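Local coordinates for DUF2666 domain-containing protein (Pyrococcus furiosus, PDB 3V68) that is of unknown function, belongs to the DUF2666 family and probably binds double-stranded DNA, at residues 6-20 and 29-43. Sequence-based numbering, arbitrary orientation. Where two conformers were deposited one is given.
Sequences LEFTAKHEEWIVGEN and IAMFLSRVSNTVSSK
Phe-32 points from helix 29-43 into the hairpin of strands 6-12 and 15-20, its rim meeting Phe-8 N and Glu-19 O, the donor and acceptor of one of the backbone hydrogen bonds between the two strands. CG of Leu-6 lies 3.4 Å from Phe-32 CE2, while CD2 of Leu-6 reaches Ile-29. Over one face of the Phe-32 ring sits Val-36 CG2, which also packs against Phe-8 CB at 3.8 Å. With chi1 at 175°, the Phe-8 ring swings away from its own backbone N and its far end meets Val-40 CG1, 3.6 Å from CZ. Near the turn, Trp-15 is sandwiched between Ala-10 CB on one face and Lys-43 on the other. The lysine bends at chi2 (-68°) and lays CG, CD and CE along the indole; CE makes a CH-pi contact and NZ a cation-pi contact 4.2 Å from the centroid of the five-membered ring. At the edge strand, Arg-35 grips Glu-19 side-on, NE to OE1 and NH2 to OE2, both 2.8 Å, each carboxylate oxygen using its syn lone pair, the carboxylate and guanidinium planes 5° apart. Arg-35 NH1 turns to Gly-120 O. Apolar packing thus centres on strand 6-12, while the coplanar two-bond grip and lysine-indole contact should fix the helix along strand 15-20.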
loop_
_atom_site.group_PDB
_atom_site.type_symbol
_atom_site.label_atom_id
_atom_site.label_comp_id
_atom_site.label_asym_id
_atom_site.label_seq_id
_atom_site.Cartn_x
_atom_site.Cartn_y
_atom_site.Cartn_z
ATOM N N LEU A 6 19.929 1.115 6.363
ATOM C CA LEU A 6 18.662 1.097 5.656
ATOM C C LEU A 6 18.507 -0.270 5.034
ATOM O O LEU A 6 19.156 -0.575 4.038
ATOM C CB LEU A 6 18.619 2.192 4.591
ATOM C CG LEU A 6 17.287 2.489 3.911
ATOM C CD1 LEU A 6 16.158 2.660 4.931
ATOM C CD2 LEU A 6 17.411 3.725 3.041
ATOM N N GLU A 7 17.666 -1.101 5.638
ATOM C CA GLU A 7 17.540 -2.482 5.199
ATOM C C GLU A 7 16.139 -3.049 5.351
ATOM O O GLU A 7 15.375 -2.657 6.246
ATOM C CB GLU A 7 18.553 -3.385 5.911
ATOM C CG GLU A 7 18.371 -3.512 7.411
ATOM C CD GLU A 7 19.226 -4.617 8.008
ATOM O OE1 GLU A 7 18.693 -5.397 8.824
ATOM O OE2 GLU A 7 20.428 -4.706 7.660
ATOM N N PHE A 8 15.818 -3.967 4.447
ATOM C CA PHE A 8 14.608 -4.760 4.525
ATOM C C PHE A 8 14.953 -6.212 4.240
ATOM O O PHE A 8 15.555 -6.519 3.213
ATOM C CB PHE A 8 13.553 -4.276 3.519
ATOM C CG PHE A 8 12.328 -5.140 3.487
ATOM C CD1 PHE A 8 11.379 -5.049 4.499
ATOM C CD2 PHE A 8 12.132 -6.067 2.461
ATOM C CE1 PHE A 8 10.250 -5.860 4.494
ATOM C CE2 PHE A 8 11.000 -6.882 2.449
ATOM C CZ PHE A 8 10.060 -6.779 3.465
ATOM N N THR A 9 14.574 -7.101 5.152
ATOM C CA THR A 9 14.635 -8.536 4.874
ATOM C C THR A 9 13.338 -9.194 5.311
ATOM O O THR A 9 12.666 -8.719 6.230
ATOM C CB THR A 9 15.847 -9.266 5.536
ATOM O OG1 THR A 9 15.714 -9.268 6.963
ATOM C CG2 THR A 9 17.179 -8.624 5.150
ATOM N N ALA A 10 12.985 -10.276 4.628
ATOM C CA ALA A 10 11.822 -11.072 4.981
ATOM C C ALA A 10 12.164 -12.533 4.772
ATOM O O ALA A 10 12.844 -12.888 3.810
ATOM C CB ALA A 10 10.620 -10.681 4.133
ATOM N N LYS A 11 11.704 -13.369 5.696
ATOM C CA LYS A 11 11.878 -14.810 5.605
ATOM C C LYS A 11 10.639 -15.459 6.208
ATOM O O LYS A 11 10.404 -15.355 7.409
ATOM C CB LYS A 11 13.146 -15.246 6.344
ATOM C CG LYS A 11 13.359 -16.753 6.397
ATOM C CD LYS A 11 14.682 -17.094 7.066
ATOM C CE LYS A 11 14.823 -18.594 7.282
ATOM N NZ LYS A 11 14.000 -19.086 8.423
ATOM N N HIS A 12 9.827 -16.087 5.365
ATOM C CA HIS A 12 8.636 -16.791 5.832
ATOM C C HIS A 12 8.201 -17.813 4.800
ATOM O O HIS A 12 7.899 -17.463 3.662
ATOM C CB HIS A 12 7.493 -15.816 6.147
ATOM C CG HIS A 12 6.323 -16.464 6.818
ATOM N ND1 HIS A 12 5.016 -16.154 6.507
ATOM C CD2 HIS A 12 6.265 -17.425 7.770
ATOM C CE1 HIS A 12 4.204 -16.886 7.248
ATOM N NE2 HIS A 12 4.936 -17.666 8.022
ATOM N N GLU A 13 8.174 -19.081 5.214
ATOM C CA GLU A 13 7.993 -20.204 4.294
ATOM C C GLU A 13 9.033 -20.094 3.171
ATOM O O GLU A 13 10.235 -20.057 3.444
ATOM C CB GLU A 13 6.554 -20.267 3.744
ATOM C CG GLU A 13 5.438 -20.164 4.797
ATOM C CD GLU A 13 5.275 -21.424 5.636
ATOM O OE1 GLU A 13 5.354 -22.539 5.077
ATOM O OE2 GLU A 13 5.051 -21.296 6.858
ATOM N N GLU A 14 8.574 -20.005 1.924
ATOM C CA GLU A 14 9.474 -19.924 0.769
ATOM C C GLU A 14 9.785 -18.491 0.311
ATOM O O GLU A 14 10.567 -18.290 -0.623
ATOM C CB GLU A 14 8.944 -20.770 -0.394
ATOM C CG GLU A 14 9.206 -22.265 -0.232
ATOM C CD GLU A 14 8.742 -23.080 -1.427
ATOM O OE1 GLU A 14 7.521 -23.112 -1.697
ATOM O OE2 GLU A 14 9.602 -23.698 -2.092
ATOM N N TRP A 15 9.180 -17.506 0.971
ATOM C CA TRP A 15 9.469 -16.100 0.694
ATOM C C TRP A 15 10.704 -15.661 1.478
ATOM O O TRP A 15 10.655 -15.517 2.700
ATOM C CB TRP A 15 8.254 -15.219 1.024
ATOM C CG TRP A 15 8.458 -13.745 0.760
ATOM C CD1 TRP A 15 9.108 -13.180 -0.304
ATOM C CD2 TRP A 15 7.982 -12.655 1.564
ATOM N NE1 TRP A 15 9.080 -11.808 -0.203
ATOM C CE2 TRP A 15 8.399 -11.459 0.934
ATOM C CE3 TRP A 15 7.254 -12.572 2.760
ATOM C CZ2 TRP A 15 8.106 -10.191 1.458
ATOM C CZ3 TRP A 15 6.964 -11.315 3.281
ATOM C CH2 TRP A 15 7.387 -10.141 2.627
ATOM N N ILE A 16 11.814 -15.479 0.767
ATOM C CA ILE A 16 13.078 -15.061 1.373
ATOM C C ILE A 16 13.752 -14.005 0.494
ATOM O O ILE A 16 14.298 -14.317 -0.572
ATOM C CB ILE A 16 14.046 -16.263 1.628
ATOM C CG1 ILE A 16 13.338 -17.393 2.387
ATOM C CG2 ILE A 16 15.274 -15.795 2.398
ATOM C CD1 ILE A 16 14.012 -18.759 2.277
ATOM N N VAL A 17 13.694 -12.752 0.939
ATOM C CA VAL A 17 14.272 -11.635 0.184
ATOM C C VAL A 17 15.013 -10.669 1.104
ATOM O O VAL A 17 14.797 -10.660 2.319
ATOM C CB VAL A 17 13.218 -10.857 -0.667
ATOM C CG1 VAL A 17 12.571 -11.765 -1.716
ATOM C CG2 VAL A 17 12.164 -10.174 0.222
ATOM N N GLY A 18 15.901 -9.873 0.520
ATOM C CA GLY A 18 16.684 -8.916 1.298
ATOM C C GLY A 18 17.292 -7.841 0.428
ATOM O O GLY A 18 17.804 -8.120 -0.660
ATOM N N GLU A 19 17.225 -6.602 0.905
ATOM C CA GLU A 19 17.840 -5.479 0.205
ATOM C C GLU A 19 18.255 -4.412 1.205
ATOM O O GLU A 19 17.632 -4.257 2.252
ATOM C CB GLU A 19 16.875 -4.895 -0.831
ATOM C CG GLU A 19 17.531 -3.981 -1.853
ATOM C CD GLU A 19 16.735 -3.877 -3.138
ATOM O OE1 GLU A 19 16.221 -2.779 -3.431
ATOM O OE2 GLU A 19 16.633 -4.896 -3.852
ATOM N N ASN A 20 19.324 -3.696 0.881
ATOM C CA ASN A 20 19.763 -2.571 1.691
ATOM C C ASN A 20 20.304 -1.457 0.812
ATOM O O ASN A 20 20.467 -1.628 -0.400
ATOM C CB ASN A 20 20.831 -3.017 2.699
ATOM C CG ASN A 20 22.150 -3.370 2.036
ATOM O OD1 ASN A 20 22.193 -3.683 0.848
ATOM N ND2 ASN A 20 23.233 -3.324 2.805
ATOM N N ILE A 29 17.883 6.047 -1.809
ATOM C CA ILE A 29 16.972 5.885 -0.679
ATOM C C ILE A 29 15.527 5.826 -1.169
ATOM O O ILE A 29 14.768 4.941 -0.762
ATOM C CB ILE A 29 17.165 6.977 0.400
ATOM C CG1 ILE A 29 18.567 6.852 1.014
ATOM C CG2 ILE A 29 16.082 6.859 1.480
ATOM C CD1 ILE A 29 18.984 8.040 1.870
ATOM N N ALA A 30 15.162 6.742 -2.063
ATOM C CA ALA A 30 13.808 6.759 -2.617
ATOM C C ALA A 30 13.498 5.486 -3.407
ATOM O O ALA A 30 12.388 4.964 -3.319
ATOM C CB ALA A 30 13.583 8.005 -3.472
ATOM N N MET A 31 14.478 4.987 -4.157
ATOM C CA MET A 31 14.293 3.757 -4.924
ATOM C C MET A 31 14.168 2.529 -4.023
ATOM O O MET A 31 13.375 1.630 -4.304
ATOM C CB MET A 31 15.412 3.584 -5.954
ATOM C CG MET A 31 15.315 4.566 -7.113
ATOM S SD MET A 31 13.730 4.473 -7.970
ATOM C CE MET A 31 13.857 2.848 -8.716
ATOM N N PHE A 32 14.940 2.506 -2.937
ATOM C CA PHE A 32 14.834 1.451 -1.929
ATOM C C PHE A 32 13.441 1.441 -1.294
ATOM O O PHE A 32 12.790 0.390 -1.227
ATOM C CB PHE A 32 15.905 1.625 -0.847
ATOM C CG PHE A 32 15.693 0.754 0.369
ATOM C CD1 PHE A 32 16.086 -0.581 0.364
ATOM C CD2 PHE A 32 15.090 1.270 1.514
ATOM C CE1 PHE A 32 15.888 -1.387 1.494
ATOM C CE2 PHE A 32 14.886 0.467 2.642
ATOM C CZ PHE A 32 15.290 -0.856 2.632
ATOM N N LEU A 33 12.978 2.611 -0.858
ATOM C CA LEU A 33 11.671 2.701 -0.212
ATOM C C LEU A 33 10.535 2.370 -1.176
ATOM O O LEU A 33 9.533 1.773 -0.777
ATOM C CB LEU A 33 11.458 4.086 0.397
ATOM C CG LEU A 33 12.351 4.478 1.579
ATOM C CD1 LEU A 33 12.141 5.952 1.895
ATOM C CD2 LEU A 33 12.089 3.598 2.796
ATOM N N SER A 34 10.713 2.755 -2.440
ATOM C CA SER A 34 9.777 2.429 -3.513
ATOM C C SER A 34 9.647 0.920 -3.662
ATOM O O SER A 34 8.541 0.379 -3.685
ATOM C CB SER A 34 10.261 3.031 -4.835
ATOM O OG SER A 34 10.125 4.439 -4.837
ATOM N N ARG A 35 10.789 0.245 -3.749
ATOM C CA ARG A 35 10.818 -1.209 -3.864
ATOM C C ARG A 35 10.260 -1.912 -2.624
ATOM O O ARG A 35 9.525 -2.896 -2.745
ATOM C CB ARG A 35 12.225 -1.677 -4.236
ATOM C CG ARG A 35 12.554 -1.342 -5.691
ATOM C CD ARG A 35 14.037 -1.499 -6.021
ATOM N NE ARG A 35 14.585 -2.820 -5.705
ATOM C CZ ARG A 35 14.374 -3.926 -6.421
ATOM N NH1 ARG A 35 13.609 -3.898 -7.506
ATOM N NH2 ARG A 35 14.942 -5.065 -6.051
ATOM N N VAL A 36 10.563 -1.388 -1.437
ATOM C CA VAL A 36 9.977 -1.929 -0.212
ATOM C C VAL A 36 8.451 -1.810 -0.244
ATOM O O VAL A 36 7.747 -2.785 0.025
ATOM C CB VAL A 36 10.569 -1.248 1.042
ATOM C CG1 VAL A 36 9.762 -1.589 2.284
ATOM C CG2 VAL A 36 12.028 -1.657 1.229
ATOM N N SER A 37 7.953 -0.623 -0.590
ATOM C CA SER A 37 6.509 -0.392 -0.692
ATOM C C SER A 37 5.859 -1.381 -1.661
ATOM O O SER A 37 4.864 -2.024 -1.326
ATOM C CB SER A 37 6.225 1.048 -1.133
ATOM O OG SER A 37 4.855 1.217 -1.467
ATOM N N ASN A 38 6.431 -1.520 -2.854
ATOM C CA ASN A 38 5.883 -2.437 -3.856
ATOM C C ASN A 38 5.877 -3.882 -3.356
ATOM O O ASN A 38 4.903 -4.619 -3.554
ATOM C CB ASN A 38 6.692 -2.355 -5.156
ATOM C CG ASN A 38 6.595 -0.996 -5.835
ATOM O OD1 ASN A 38 5.681 -0.209 -5.577
ATOM N ND2 ASN A 38 7.551 -0.714 -6.716
ATOM N N THR A 39 6.958 -4.260 -2.683
ATOM C CA THR A 39 7.153 -5.626 -2.192
ATOM C C THR A 39 6.178 -5.977 -1.076
ATOM O O THR A 39 5.476 -6.987 -1.160
ATOM C CB THR A 39 8.603 -5.843 -1.733
ATOM O OG1 THR A 39 9.483 -5.509 -2.814
ATOM C CG2 THR A 39 8.845 -7.303 -1.331
ATOM N N VAL A 40 6.128 -5.153 -0.034
ATOM C CA VAL A 40 5.258 -5.471 1.097
ATOM C C VAL A 40 3.783 -5.394 0.713
ATOM O O VAL A 40 2.974 -6.203 1.176
ATOM C CB VAL A 40 5.582 -4.654 2.371
ATOM C CG1 VAL A 40 7.035 -4.864 2.775
ATOM C CG2 VAL A 40 5.280 -3.166 2.191
ATOM N N SER A 41 3.435 -4.449 -0.157
ATOM C CA SER A 41 2.046 -4.309 -0.600
ATOM C C SER A 41 1.584 -5.540 -1.370
ATOM O O SER A 41 0.438 -5.965 -1.232
ATOM C CB SER A 41 1.870 -3.059 -1.451
ATOM O OG SER A 41 2.068 -1.891 -0.674
ATOM N N SER A 42 2.486 -6.119 -2.157
ATOM C CA SER A 42 2.171 -7.309 -2.950
ATOM C C SER A 42 1.931 -8.543 -2.078
ATOM O O SER A 42 1.211 -9.460 -2.476
ATOM C CB SER A 42 3.282 -7.593 -3.967
ATOM O OG SER A 42 4.410 -8.202 -3.365
ATOM N N LYS A 43 2.528 -8.548 -0.888
ATOM C CA LYS A 43 2.456 -9.699 0.018
ATOM C C LYS A 43 1.344 -9.632 1.059
ATOM O O LYS A 43 0.968 -10.660 1.622
ATOM C CB LYS A 43 3.799 -9.923 0.717
ATOM C CG LYS A 43 4.915 -10.404 -0.201
ATOM C CD LYS A 43 4.671 -11.819 -0.712
ATOM C CE LYS A 43 5.836 -12.293 -1.561
ATOM N NZ LYS A 43 5.587 -13.651 -2.119
#